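Local coordinates for protein phosphoribosylaminoimidazole-succinocarboxamide synthase (Saccharomyces cerevisiae, PDB 1OBG) that catalyses the ATP-dependent joining of L-aspartate to the carboxylate of carboxyaminoimidazole ribotide, giving SAICAR in de novo purine biosynthesis, at residues T3-D8 against V19-E24; I49-I54 against R286-Y291; L113-V118 against E180-D185; E117-G122 against D214-F219. All blocks are in the same frame, centred on the assembly; numbering follows the deposited sequence. Where two conformers were deposited one is given.

Interaction 1 (T3-D8 against V19-E24). With AMP (adenosine monophosphate), chain B; SO4 (sulfate ion), chain F.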
# COMPACT_ATOMS: atom_id res chain seq x y z
N THR A 3 10.30 9.34 12.59
CA THR A 3 10.14 10.07 11.33
C THR A 3 11.17 9.63 10.30
O THR A 3 10.89 9.57 9.11
CB THR A 3 10.31 11.61 11.55
OG1 THR A 3 9.26 12.09 12.38
CG2 THR A 3 10.06 12.35 10.25
N LYS A 4 12.38 9.35 10.76
CA LYS A 4 13.50 9.06 9.88
C LYS A 4 14.44 8.17 10.64
O LYS A 4 14.85 8.53 11.74
CB LYS A 4 14.23 10.36 9.56
CG LYS A 4 15.21 10.26 8.43
CD LYS A 4 15.49 11.63 7.82
CE LYS A 4 16.63 12.31 8.57
NZ LYS A 4 17.94 12.09 7.88
N THR A 5 14.81 7.02 10.08
CA THR A 5 15.72 6.16 10.78
C THR A 5 17.16 6.58 10.53
O THR A 5 17.50 7.05 9.45
CB THR A 5 15.54 4.69 10.37
OG1 THR A 5 15.67 4.58 8.95
CG2 THR A 5 14.09 4.22 10.69
N GLU A 6 17.99 6.39 11.54
CA GLU A 6 19.39 6.72 11.45
C GLU A 6 20.14 5.53 12.02
O GLU A 6 20.17 5.35 13.23
CB GLU A 6 19.67 7.98 12.28
CG GLU A 6 18.89 9.19 11.75
CD GLU A 6 19.53 9.76 10.48
OE1 GLU A 6 18.89 10.61 9.81
OE2 GLU A 6 20.67 9.36 10.14
N LEU A 7 20.73 4.72 11.14
CA LEU A 7 21.41 3.51 11.58
C LEU A 7 22.93 3.62 11.47
O LEU A 7 23.64 2.63 11.66
CB LEU A 7 20.90 2.29 10.80
CG LEU A 7 19.41 1.94 10.91
CD1 LEU A 7 19.19 0.57 10.31
CD2 LEU A 7 18.88 1.94 12.34
N ASP A 8 23.40 4.82 11.15
CA ASP A 8 24.80 5.19 11.34
C ASP A 8 25.76 4.32 10.54
O ASP A 8 26.88 4.07 10.97
CB ASP A 8 25.19 5.11 12.83
CG ASP A 8 24.45 6.12 13.67
OD1 ASP A 8 23.97 7.13 13.12
OD2 ASP A 8 24.31 5.98 14.91
N VAL A 19 7.38 7.14 2.87
CA VAL A 19 7.01 6.53 4.14
C VAL A 19 8.07 5.53 4.65
O VAL A 19 8.29 5.43 5.85
CB VAL A 19 5.64 5.82 3.94
CG1 VAL A 19 5.27 5.05 5.16
CG2 VAL A 19 4.55 6.85 3.60
N ARG A 20 8.70 4.78 3.75
CA ARG A 20 9.60 3.69 4.14
C ARG A 20 11.06 4.08 3.99
O ARG A 20 11.41 4.78 3.04
CB ARG A 20 9.34 2.43 3.30
CG ARG A 20 7.96 1.82 3.56
CD ARG A 20 7.66 0.56 2.72
NE ARG A 20 6.88 0.87 1.52
CZ ARG A 20 6.98 0.21 0.35
NH1 ARG A 20 7.82 -0.80 0.20
NH2 ARG A 20 6.22 0.57 -0.67
N ASP A 21 11.88 3.61 4.92
CA ASP A 21 13.33 3.66 4.80
C ASP A 21 13.76 2.24 4.45
O ASP A 21 13.32 1.28 5.09
CB ASP A 21 13.98 4.10 6.11
CG ASP A 21 13.71 5.55 6.46
OD1 ASP A 21 14.10 5.98 7.56
OD2 ASP A 21 13.09 6.34 5.72
N ILE A 22 14.60 2.10 3.44
CA ILE A 22 14.95 0.77 2.94
C ILE A 22 16.44 0.57 3.16
O ILE A 22 17.22 1.42 2.76
CB ILE A 22 14.59 0.65 1.44
CG1 ILE A 22 13.06 0.84 1.22
CG2 ILE A 22 14.99 -0.72 0.91
CD1 ILE A 22 12.69 0.98 -0.27
N TYR A 23 16.81 -0.55 3.77
CA TYR A 23 18.22 -0.88 4.02
C TYR A 23 18.57 -2.17 3.33
O TYR A 23 17.70 -3.02 3.16
CB TYR A 23 18.46 -1.04 5.53
CG TYR A 23 18.36 0.29 6.23
CD1 TYR A 23 19.49 1.10 6.36
CD2 TYR A 23 17.13 0.74 6.74
CE1 TYR A 23 19.41 2.32 6.97
CE2 TYR A 23 17.04 1.97 7.36
CZ TYR A 23 18.18 2.76 7.47
OH TYR A 23 18.11 3.97 8.08
N GLU A 24 19.82 -2.33 2.92
CA GLU A 24 20.23 -3.59 2.34
C GLU A 24 20.91 -4.43 3.43
O GLU A 24 21.78 -3.94 4.14
CB GLU A 24 21.17 -3.33 1.16
CG GLU A 24 21.89 -4.55 0.65
CD GLU A 24 22.50 -4.32 -0.72
OE1 GLU A 24 21.76 -4.14 -1.71
OE2 GLU A 24 23.72 -4.33 -0.81
P AMP B . 8.83 2.30 -1.95
O1P AMP B . 7.37 2.04 -1.54
O2P AMP B . 9.69 2.69 -0.80
O3P AMP B . 8.88 3.44 -3.10
O5' AMP B . 9.44 0.94 -2.54
C5' AMP B . 10.81 0.93 -2.84
C4' AMP B . 11.03 0.06 -4.06
O4' AMP B . 11.22 -1.28 -3.64
C3' AMP B . 9.81 0.09 -4.99
O3' AMP B . 10.25 0.40 -6.28
C2' AMP B . 9.29 -1.34 -4.94
O2' AMP B . 8.84 -1.72 -6.21
C1' AMP B . 10.54 -2.11 -4.53
N9 AMP B . 10.29 -3.42 -3.90
C8 AMP B . 9.26 -3.82 -3.07
N7 AMP B . 9.47 -5.12 -2.75
C5 AMP B . 10.61 -5.55 -3.34
C6 AMP B . 11.29 -6.77 -3.35
N6 AMP B . 10.96 -7.77 -2.53
N1 AMP B . 12.46 -6.87 -4.09
C2 AMP B . 12.95 -5.80 -4.79
N3 AMP B . 12.27 -4.60 -4.77
C4 AMP B . 11.13 -4.48 -4.06
S SO4 F . 7.22 4.65 -0.00
O1 SO4 F . 7.34 5.23 1.32
O2 SO4 F . 6.20 3.59 0.01
O3 SO4 F . 6.94 5.65 -1.05
O4 SO4 F . 8.51 4.08 -0.30
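Thr5 and Asp21 point at each other from opposite directions, and the carboxylate oxygen OD1 of Asp21 is gripped twice by the one threonine. The backbone N of Thr5 meets OD1 nearly head-on, at 2.8 Å with an N-H...O angle of 166°, while Thr5 OG1 donates to the anti lone pair of Asp21 OD1 over 2.5 Å. Chi1 of 56° tucks OG1 between the backbone N and carbonyl carbon of Thr5, which lets hydroxyl and amide serve the same oxygen. Threonine suits the place because its hydroxyl also accepts: the Tyr23 side chain runs past Thr5 in the opposite direction, and its OH donates to Thr5 OG1 at 2.7 Å, with OG1 in the plane of the ring at its edge. Over one face of that ring sits Leu7, whose CD1 lies 3.7 Å from the Tyr23 centroid and only 10° off the normal, a CH-pi contact. The loop thus lies against strand 20-24, whose Arg20 and Ile22 belong to the AMP pocket. Arg16 and Arg37 form salt bridges with Asp21. The result is a directed chain of hydrogen bonds, Tyr23 OH to Thr5 OG1 to Asp21 OD1, and the surrounding arginines probably keep the aspartate ionised.

Interaction 2 (I49-I54 against R286-Y291). With MG (magnesium ion), chain E.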
# COMPACT_ATOMS: atom_id res chain seq x y z
N ILE A 49 2.60 10.97 12.31
CA ILE A 49 1.50 10.35 13.01
C ILE A 49 2.10 9.23 13.87
O ILE A 49 2.49 8.18 13.32
CB ILE A 49 0.49 9.74 12.00
CG1 ILE A 49 0.01 10.78 10.96
CG2 ILE A 49 -0.61 8.99 12.73
CD1 ILE A 49 -0.78 11.98 11.55
N PRO A 50 2.16 9.42 15.18
CA PRO A 50 2.85 8.44 16.04
C PRO A 50 2.31 7.02 15.88
O PRO A 50 1.09 6.80 16.00
CB PRO A 50 2.59 8.95 17.46
CG PRO A 50 2.31 10.47 17.28
CD PRO A 50 1.59 10.54 15.96
N GLU A 51 3.22 6.10 15.59
CA GLU A 51 2.95 4.67 15.46
C GLU A 51 2.25 4.26 14.16
O GLU A 51 1.95 3.09 13.97
CB GLU A 51 2.24 4.12 16.71
CG GLU A 51 3.18 4.13 17.92
CD GLU A 51 2.57 3.52 19.16
OE1 GLU A 51 3.08 2.47 19.63
OE2 GLU A 51 1.58 4.08 19.66
N LYS A 52 2.02 5.22 13.27
CA LYS A 52 1.44 4.91 11.97
C LYS A 52 2.20 3.75 11.29
O LYS A 52 1.60 2.87 10.69
CB LYS A 52 1.46 6.14 11.06
CG LYS A 52 0.99 5.85 9.59
CD LYS A 52 1.04 7.13 8.72
CE LYS A 52 0.87 6.84 7.23
NZ LYS A 52 2.21 6.53 6.59
N GLY A 53 3.53 3.78 11.40
CA GLY A 53 4.36 2.78 10.74
C GLY A 53 4.29 1.39 11.38
O GLY A 53 4.40 0.39 10.69
N ILE A 54 4.11 1.33 12.69
CA ILE A 54 3.86 0.07 13.37
C ILE A 54 2.50 -0.50 12.94
O ILE A 54 2.41 -1.67 12.56
CB ILE A 54 3.91 0.24 14.90
CG1 ILE A 54 5.33 0.64 15.34
CG2 ILE A 54 3.42 -1.06 15.57
CD1 ILE A 54 5.44 1.07 16.80
N ARG A 286 -6.73 12.86 15.43
CA ARG A 286 -7.85 12.34 14.68
C ARG A 286 -7.41 11.38 13.58
O ARG A 286 -8.06 10.38 13.35
CB ARG A 286 -8.71 13.46 14.10
CG ARG A 286 -9.38 14.27 15.20
CD ARG A 286 -10.48 15.20 14.71
NE ARG A 286 -11.77 14.87 15.34
CZ ARG A 286 -12.50 13.77 15.10
NH1 ARG A 286 -12.08 12.84 14.23
NH2 ARG A 286 -13.65 13.58 15.73
N THR A 287 -6.30 11.69 12.92
CA THR A 287 -5.77 10.83 11.87
C THR A 287 -5.21 9.54 12.48
O THR A 287 -5.46 8.46 11.98
CB THR A 287 -4.68 11.57 11.10
OG1 THR A 287 -5.24 12.76 10.52
CG2 THR A 287 -4.19 10.73 9.89
N ARG A 288 -4.43 9.67 13.55
CA ARG A 288 -3.91 8.49 14.24
C ARG A 288 -5.05 7.51 14.65
O ARG A 288 -4.92 6.31 14.46
CB ARG A 288 -3.10 8.93 15.47
CG ARG A 288 -2.48 7.77 16.21
CD ARG A 288 -1.64 8.23 17.38
NE ARG A 288 -0.92 7.12 17.98
CZ ARG A 288 -1.33 6.47 19.04
NH1 ARG A 288 -2.47 6.81 19.63
NH2 ARG A 288 -0.62 5.46 19.53
N ALA A 289 -6.14 8.06 15.19
CA ALA A 289 -7.27 7.24 15.62
C ALA A 289 -7.81 6.39 14.47
O ALA A 289 -8.22 5.27 14.72
CB ALA A 289 -8.41 8.10 16.24
N LYS A 290 -7.80 6.92 13.24
CA LYS A 290 -8.28 6.20 12.07
C LYS A 290 -7.37 5.04 11.70
O LYS A 290 -7.85 4.00 11.28
CB LYS A 290 -8.40 7.11 10.83
CG LYS A 290 -9.40 8.26 10.95
CD LYS A 290 -10.62 7.82 11.71
CE LYS A 290 -11.69 7.28 10.80
NZ LYS A 290 -12.86 8.19 10.91
N TYR A 291 -6.06 5.23 11.82
CA TYR A 291 -5.14 4.13 11.52
C TYR A 291 -5.32 3.02 12.54
O TYR A 291 -5.28 1.85 12.20
CB TYR A 291 -3.67 4.62 11.52
CG TYR A 291 -3.35 5.36 10.26
CD1 TYR A 291 -3.40 4.73 9.02
CD2 TYR A 291 -3.03 6.71 10.30
CE1 TYR A 291 -3.11 5.43 7.84
CE2 TYR A 291 -2.74 7.42 9.14
CZ TYR A 291 -2.78 6.79 7.93
OH TYR A 291 -2.48 7.52 6.81
MG MG E . -2.25 6.23 4.71
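The ring of Tyr291 has Lys52 over one face and a magnesium ion at its edge, in plane, whereas the guanidinium of Arg288 receives its partners at the edge. Lys52 CG stands 4.1 Å from the Tyr291 centroid, close to the ring normal, as a CH-pi contact. The lysine's extended methylenes then run obliquely over the ring until CE is 3.4 Å from Tyr291 OH; a long aliphatic chain with a charged end suits this place, because NZ goes on to Asp238 and the carbonyl of Arg37. The phenol oxygen itself binds the magnesium at 2.5 Å, and Asp238 and Asp258 complete the protein part of the site.

Arg288, with CG anti to its own N (chi1 -178°) and the chain straight as far as NE, reaches across to the turn. NE donates to Pro50 O at 2.8 Å, from above the carbonyl plane. In the conformer given, NH2 forms a salt bridge with Glu51 OE2 at 2.6 Å; both partners lie near the guanidinium plane and probably restrain its rotation while Glu51 keeps this conformer. At the root of the arginine, Ile49 packs CG2 on Arg288 CB at 3.7 Å and CD1 on Thr287 CB.

Residues 49-52 form a type II turn with Glu51 as N-cap of helix 52-66, so the contact joins the start of that helix to helix 281-299, whose Arg286 and Lys290 touch Phe261 of helix 260-268.

Interaction 3 (L113-V118 against E180-D185). With AMP (adenosine monophosphate), chain B.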
# COMPACT_ATOMS: atom_id res chain seq x y z
N LEU A 113 11.38 -7.63 -10.27
CA LEU A 113 10.02 -7.12 -10.32
C LEU A 113 9.40 -7.25 -11.71
O LEU A 113 10.08 -7.09 -12.73
CB LEU A 113 10.00 -5.66 -9.90
CG LEU A 113 10.65 -5.33 -8.54
CD1 LEU A 113 10.49 -3.84 -8.19
CD2 LEU A 113 10.11 -6.22 -7.43
N ILE A 114 8.10 -7.54 -11.75
CA ILE A 114 7.36 -7.43 -13.00
C ILE A 114 7.09 -5.94 -13.15
O ILE A 114 6.59 -5.28 -12.21
CB ILE A 114 6.06 -8.28 -12.99
CG1 ILE A 114 6.41 -9.78 -12.90
CG2 ILE A 114 5.23 -7.98 -14.24
CD1 ILE A 114 5.22 -10.69 -12.53
N PRO A 115 7.48 -5.38 -14.29
CA PRO A 115 7.47 -3.92 -14.45
C PRO A 115 6.07 -3.34 -14.76
O PRO A 115 5.88 -2.72 -15.81
CB PRO A 115 8.46 -3.70 -15.60
CG PRO A 115 8.30 -4.92 -16.46
CD PRO A 115 8.04 -6.07 -15.48
N LEU A 116 5.11 -3.54 -13.85
CA LEU A 116 3.75 -3.02 -13.95
C LEU A 116 3.32 -2.62 -12.56
O LEU A 116 3.77 -3.23 -11.59
CB LEU A 116 2.79 -4.14 -14.39
CG LEU A 116 2.85 -4.75 -15.79
CD1 LEU A 116 1.85 -5.91 -15.90
CD2 LEU A 116 2.57 -3.67 -16.84
N GLU A 117 2.48 -1.59 -12.45
CA GLU A 117 1.76 -1.37 -11.23
C GLU A 117 0.45 -2.13 -11.46
O GLU A 117 -0.32 -1.84 -12.37
CB GLU A 117 1.47 0.11 -10.94
CG GLU A 117 2.70 1.01 -10.75
CD GLU A 117 3.56 0.68 -9.53
OE1 GLU A 117 3.36 -0.35 -8.87
OE2 GLU A 117 4.46 1.49 -9.22
N VAL A 118 0.23 -3.14 -10.64
CA VAL A 118 -0.90 -4.03 -10.83
C VAL A 118 -2.06 -3.49 -10.01
O VAL A 118 -2.23 -3.83 -8.83
CB VAL A 118 -0.53 -5.44 -10.46
CG1 VAL A 118 -1.73 -6.40 -10.72
CG2 VAL A 118 0.66 -5.87 -11.30
N GLU A 180 1.86 -6.86 -24.39
CA GLU A 180 3.00 -6.55 -25.26
C GLU A 180 4.21 -6.25 -24.38
O GLU A 180 5.34 -6.64 -24.69
CB GLU A 180 2.67 -5.36 -26.17
CG GLU A 180 1.87 -5.77 -27.42
CD GLU A 180 1.44 -4.60 -28.30
OE1 GLU A 180 1.76 -3.44 -28.00
OE2 GLU A 180 0.76 -4.84 -29.32
N LEU A 181 3.96 -5.56 -23.27
CA LEU A 181 5.02 -5.15 -22.36
C LEU A 181 5.66 -6.33 -21.62
O LEU A 181 6.89 -6.45 -21.60
CB LEU A 181 4.49 -4.04 -21.42
CG LEU A 181 5.12 -3.34 -20.20
CD1 LEU A 181 6.59 -3.61 -19.90
CD2 LEU A 181 4.85 -1.85 -20.25
N VAL A 182 4.86 -7.22 -21.03
CA VAL A 182 5.47 -8.28 -20.24
C VAL A 182 5.36 -9.67 -20.82
O VAL A 182 5.96 -10.60 -20.29
CB VAL A 182 4.98 -8.30 -18.76
CG1 VAL A 182 5.31 -6.99 -18.05
CG2 VAL A 182 3.50 -8.67 -18.67
N GLY A 183 4.61 -9.82 -21.91
CA GLY A 183 4.38 -11.13 -22.47
C GLY A 183 2.94 -11.52 -22.24
O GLY A 183 2.39 -11.28 -21.15
N GLU A 184 2.33 -12.11 -23.26
CA GLU A 184 0.93 -12.50 -23.21
C GLU A 184 0.64 -13.44 -22.03
O GLU A 184 -0.26 -13.19 -21.25
CB GLU A 184 0.52 -13.13 -24.55
CG GLU A 184 -0.93 -13.59 -24.64
CD GLU A 184 -1.91 -12.43 -24.76
OE1 GLU A 184 -2.56 -12.09 -23.74
OE2 GLU A 184 -2.05 -11.86 -25.87
N ASP A 185 1.39 -14.52 -21.91
CA ASP A 185 1.13 -15.53 -20.89
C ASP A 185 1.35 -14.98 -19.48
O ASP A 185 0.54 -15.22 -18.58
CB ASP A 185 2.00 -16.76 -21.10
CG ASP A 185 1.68 -17.87 -20.10
OD1 ASP A 185 2.55 -18.18 -19.25
OD2 ASP A 185 0.57 -18.48 -20.10
P AMP B . 8.83 2.30 -1.95
O1P AMP B . 7.37 2.04 -1.54
O2P AMP B . 9.69 2.69 -0.80
O3P AMP B . 8.88 3.44 -3.10
O5' AMP B . 9.44 0.94 -2.54
C5' AMP B . 10.81 0.93 -2.84
C4' AMP B . 11.03 0.06 -4.06
O4' AMP B . 11.22 -1.28 -3.64
C3' AMP B . 9.81 0.09 -4.99
O3' AMP B . 10.25 0.40 -6.28
C2' AMP B . 9.29 -1.34 -4.94
O2' AMP B . 8.84 -1.72 -6.21
C1' AMP B . 10.54 -2.11 -4.53
N9 AMP B . 10.29 -3.42 -3.90
C8 AMP B . 9.26 -3.82 -3.07
N7 AMP B . 9.47 -5.12 -2.75
C5 AMP B . 10.61 -5.55 -3.34
C6 AMP B . 11.29 -6.77 -3.35
N6 AMP B . 10.96 -7.77 -2.53
N1 AMP B . 12.46 -6.87 -4.09
C2 AMP B . 12.95 -5.80 -4.79
N3 AMP B . 12.27 -4.60 -4.77
C4 AMP B . 11.13 -4.48 -4.06
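An inverse gamma turn centred on Pro115, leading into the strand that carries Leu116 to Val118, meets the end of helix 175-182 in a small apolar contact. The turn is closed by Leu116 N bonding to Ile114 O at 2.8 Å, and proline, whose ring already restricts phi (here -79°), suits its centre. The tight bend brings three consecutive hydrophobic side chains, Ile114, Pro115 and Leu116, to bear on one valine.

Val182 CG1 does that touching. It lies beside the backbone N of its own residue, anti to the carbonyl carbon (chi1 -60°), and is the branch that extends across to the turn. Ile114 crosses Val182 at about a right angle, CG2 resting 3.9 Å from Val182 CG1. The proline ring slides past in the opposite sense, with Pro115 CD also 3.9 Å from the same methyl. Leu116 arrives tip to tip, its CG 4.0 Å from Val182 CG1. A short valine suits the place, since its single CG1 methyl meets all three. Leu181, more exposed, lies alongside: its CD1 is 4.1 Å from Pro115 CG, and its CG 4.2 Å from Leu116 CD2. The contact is purely apolar and, at 193 Å² buried, modest, with Pro115 and Leu181 on its exposed rim.

Directly after Val182, Gly183 takes a positive phi of 110°, with backbone angles that call for glycine; it ends one helix and is the N-cap of the next, helix 184-208. That helix packs on the strand, Val190 meeting Ile114 and Val118, while Leu113 approaches the AMP.

Interaction 4 (E117-G122 against D214-F219). With AMP (adenosine monophosphate), chain B; SO4 (sulfate ion), chain C.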
# COMPACT_ATOMS: atom_id res chain seq x y z
N GLU A 117 2.48 -1.59 -12.45
CA GLU A 117 1.76 -1.37 -11.23
C GLU A 117 0.45 -2.13 -11.46
O GLU A 117 -0.32 -1.84 -12.37
CB GLU A 117 1.47 0.11 -10.94
CG GLU A 117 2.70 1.01 -10.75
CD GLU A 117 3.56 0.68 -9.53
OE1 GLU A 117 3.36 -0.35 -8.87
OE2 GLU A 117 4.46 1.49 -9.22
N VAL A 118 0.23 -3.14 -10.64
CA VAL A 118 -0.90 -4.03 -10.83
C VAL A 118 -2.06 -3.49 -10.01
O VAL A 118 -2.23 -3.83 -8.83
CB VAL A 118 -0.53 -5.44 -10.46
CG1 VAL A 118 -1.73 -6.40 -10.72
CG2 VAL A 118 0.66 -5.87 -11.30
N ILE A 119 -2.84 -2.62 -10.63
CA ILE A 119 -3.93 -1.98 -9.90
C ILE A 119 -5.18 -2.73 -10.26
O ILE A 119 -5.43 -3.02 -11.42
CB ILE A 119 -4.06 -0.50 -10.28
CG1 ILE A 119 -2.84 0.26 -9.73
CG2 ILE A 119 -5.38 0.06 -9.71
CD1 ILE A 119 -2.41 1.48 -10.59
N VAL A 120 -5.95 -3.07 -9.23
CA VAL A 120 -7.23 -3.71 -9.43
C VAL A 120 -8.28 -2.81 -8.79
O VAL A 120 -8.08 -2.32 -7.67
CB VAL A 120 -7.26 -5.10 -8.72
CG1 VAL A 120 -8.61 -5.82 -8.99
CG2 VAL A 120 -6.07 -5.94 -9.17
N ARG A 121 -9.41 -2.61 -9.48
CA ARG A 121 -10.46 -1.72 -9.00
C ARG A 121 -11.75 -2.48 -8.83
O ARG A 121 -12.21 -3.11 -9.77
CB ARG A 121 -10.70 -0.61 -10.04
CG ARG A 121 -9.48 0.17 -10.42
CD ARG A 121 -9.74 1.36 -11.37
NE ARG A 121 -8.48 2.03 -11.63
CZ ARG A 121 -8.06 3.08 -10.95
NH1 ARG A 121 -8.81 3.61 -9.97
NH2 ARG A 121 -6.88 3.61 -11.23
N GLY A 122 -12.35 -2.43 -7.65
CA GLY A 122 -13.68 -3.01 -7.47
C GLY A 122 -14.79 -1.99 -7.63
O GLY A 122 -15.94 -2.36 -7.85
N ASP A 214 -10.07 0.01 -4.35
CA ASP A 214 -9.06 -0.42 -5.30
C ASP A 214 -7.75 -0.62 -4.54
O ASP A 214 -7.61 -0.22 -3.39
CB ASP A 214 -8.88 0.61 -6.43
CG ASP A 214 -8.63 2.00 -5.90
OD1 ASP A 214 -9.45 2.91 -6.15
OD2 ASP A 214 -7.64 2.28 -5.20
N THR A 215 -6.78 -1.22 -5.19
CA THR A 215 -5.53 -1.45 -4.52
C THR A 215 -4.43 -1.59 -5.56
O THR A 215 -4.72 -1.94 -6.69
CB THR A 215 -5.61 -2.69 -3.59
OG1 THR A 215 -4.52 -2.65 -2.65
CG2 THR A 215 -5.42 -4.00 -4.36
N LYS A 216 -3.20 -1.31 -5.16
CA LYS A 216 -2.06 -1.43 -6.05
C LYS A 216 -1.22 -2.62 -5.55
O LYS A 216 -0.73 -2.62 -4.43
CB LYS A 216 -1.28 -0.10 -6.00
CG LYS A 216 -0.00 -0.07 -6.85
CD LYS A 216 0.66 1.32 -6.79
CE LYS A 216 1.78 1.37 -5.75
NZ LYS A 216 2.36 0.02 -5.42
N PHE A 217 -1.05 -3.65 -6.37
CA PHE A 217 -0.15 -4.73 -6.01
C PHE A 217 1.16 -4.53 -6.77
O PHE A 217 1.17 -3.94 -7.86
CB PHE A 217 -0.71 -6.11 -6.42
CG PHE A 217 -1.92 -6.58 -5.62
CD1 PHE A 217 -1.87 -6.73 -4.22
CD2 PHE A 217 -3.10 -6.88 -6.28
CE1 PHE A 217 -3.01 -7.19 -3.51
CE2 PHE A 217 -4.23 -7.34 -5.58
CZ PHE A 217 -4.19 -7.49 -4.21
N GLU A 218 2.24 -5.06 -6.22
CA GLU A 218 3.42 -5.25 -7.03
C GLU A 218 3.87 -6.70 -6.92
O GLU A 218 3.79 -7.27 -5.85
CB GLU A 218 4.52 -4.29 -6.58
CG GLU A 218 4.21 -2.88 -7.05
CD GLU A 218 5.26 -1.87 -6.65
OE1 GLU A 218 5.07 -0.69 -6.99
OE2 GLU A 218 6.25 -2.26 -6.00
N PHE A 219 4.31 -7.25 -8.04
CA PHE A 219 4.70 -8.63 -8.13
C PHE A 219 6.13 -8.76 -8.61
O PHE A 219 6.60 -8.01 -9.48
CB PHE A 219 3.80 -9.38 -9.12
CG PHE A 219 2.36 -9.52 -8.68
CD1 PHE A 219 2.02 -10.01 -7.43
CD2 PHE A 219 1.34 -9.17 -9.53
CE1 PHE A 219 0.67 -10.14 -7.03
CE2 PHE A 219 -0.01 -9.30 -9.13
CZ PHE A 219 -0.33 -9.78 -7.88
P AMP B . 8.83 2.30 -1.95
O1P AMP B . 7.37 2.04 -1.54
O2P AMP B . 9.69 2.69 -0.80
O3P AMP B . 8.88 3.44 -3.10
O5' AMP B . 9.44 0.94 -2.54
C5' AMP B . 10.81 0.93 -2.84
C4' AMP B . 11.03 0.06 -4.06
O4' AMP B . 11.22 -1.28 -3.64
C3' AMP B . 9.81 0.09 -4.99
O3' AMP B . 10.25 0.40 -6.28
C2' AMP B . 9.29 -1.34 -4.94
O2' AMP B . 8.84 -1.72 -6.21
C1' AMP B . 10.54 -2.11 -4.53
N9 AMP B . 10.29 -3.42 -3.90
C8 AMP B . 9.26 -3.82 -3.07
N7 AMP B . 9.47 -5.12 -2.75
C5 AMP B . 10.61 -5.55 -3.34
C6 AMP B . 11.29 -6.77 -3.35
N6 AMP B . 10.96 -7.77 -2.53
N1 AMP B . 12.46 -6.87 -4.09
C2 AMP B . 12.95 -5.80 -4.79
N3 AMP B . 12.27 -4.60 -4.77
C4 AMP B . 11.13 -4.48 -4.06
S SO4 C . -6.55 6.61 -9.06
O1 SO4 C . -7.01 7.81 -9.73
O2 SO4 C . -7.74 5.87 -8.65
O3 SO4 C . -5.71 5.86 -9.98
O4 SO4 C . -5.82 6.97 -7.87
O HOH W 1 -11.04 2.67 -8.45
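Val118 and Phe217, and next to them Val120 and Thr215, are hydrogen-bonded pairs of two antiparallel strands of the mixed sheet, 117-121 and 214-217, whose axes run at 162° and 4.5 Å apart. The tight part is this backbone, where Phe217 N reaches Val118 O at 2.7 Å, and the face carrying Val118, Val120, Thr215 and Phe217. Beta-branched valines suit the extended backbone, and with Phe217 they make an apolar surface covered by helix 184-208. Val118 CG1 reaches Phe219 CE2 at 3.7 Å, the two side chains crossing at about a right angle.

The face carrying Ile119, Arg121, Asp214 and Lys216 is mostly polar and more loosely joined. Arg121 NH1 and Asp214 OD1 are 3.9 Å apart, with the oxygen well out of the guanidinium plane; a water accepts from the arginine and donates to the aspartate. Asp214 has its own salt bridge to Arg241, and Arg121 binds a sulfate, probably from the crystallisation liquor, by nearly straight bonds from NH1 and NH2. At the other end of the pair, near the nucleotide, Lys216 bends at chi3 (97°), bringing its ammonium to Glu117 in a long salt bridge and to Glu218 in a weak bond. The two carboxylates point the same way, Glu117 OE1 and Glu218 OE1 being 2.6 Å apart, while Glu218 OE2 accepts a hydrogen bond from the AMP ribose hydroxyl O2' at 2.7 Å.

Overall arrangement
Interactions 1, 3 and 4 border the same AMP from different sides: strand 20-24 carries Arg20 and Ile22 near its phosphate, while Leu113 and Glu218 approach the ribose. The centres of interactions 1 and 4 are 26 Å apart, yet their nearest atoms come within about 6 Å, the nucleotide lying between the two sheets. Interactions 3 and 4 share Glu117 and Val118 on strand 112-121 and are joined by a probable hydrogen bond from Ile114 N to Phe219 O, 2.8 Å. Interaction 2 contributes Tyr291 to the magnesium site and touches interaction 1 through Lys52 NZ and Val19 CG1, 3.7 Å apart; from interaction 3 its nearest atoms are about 17 Å away.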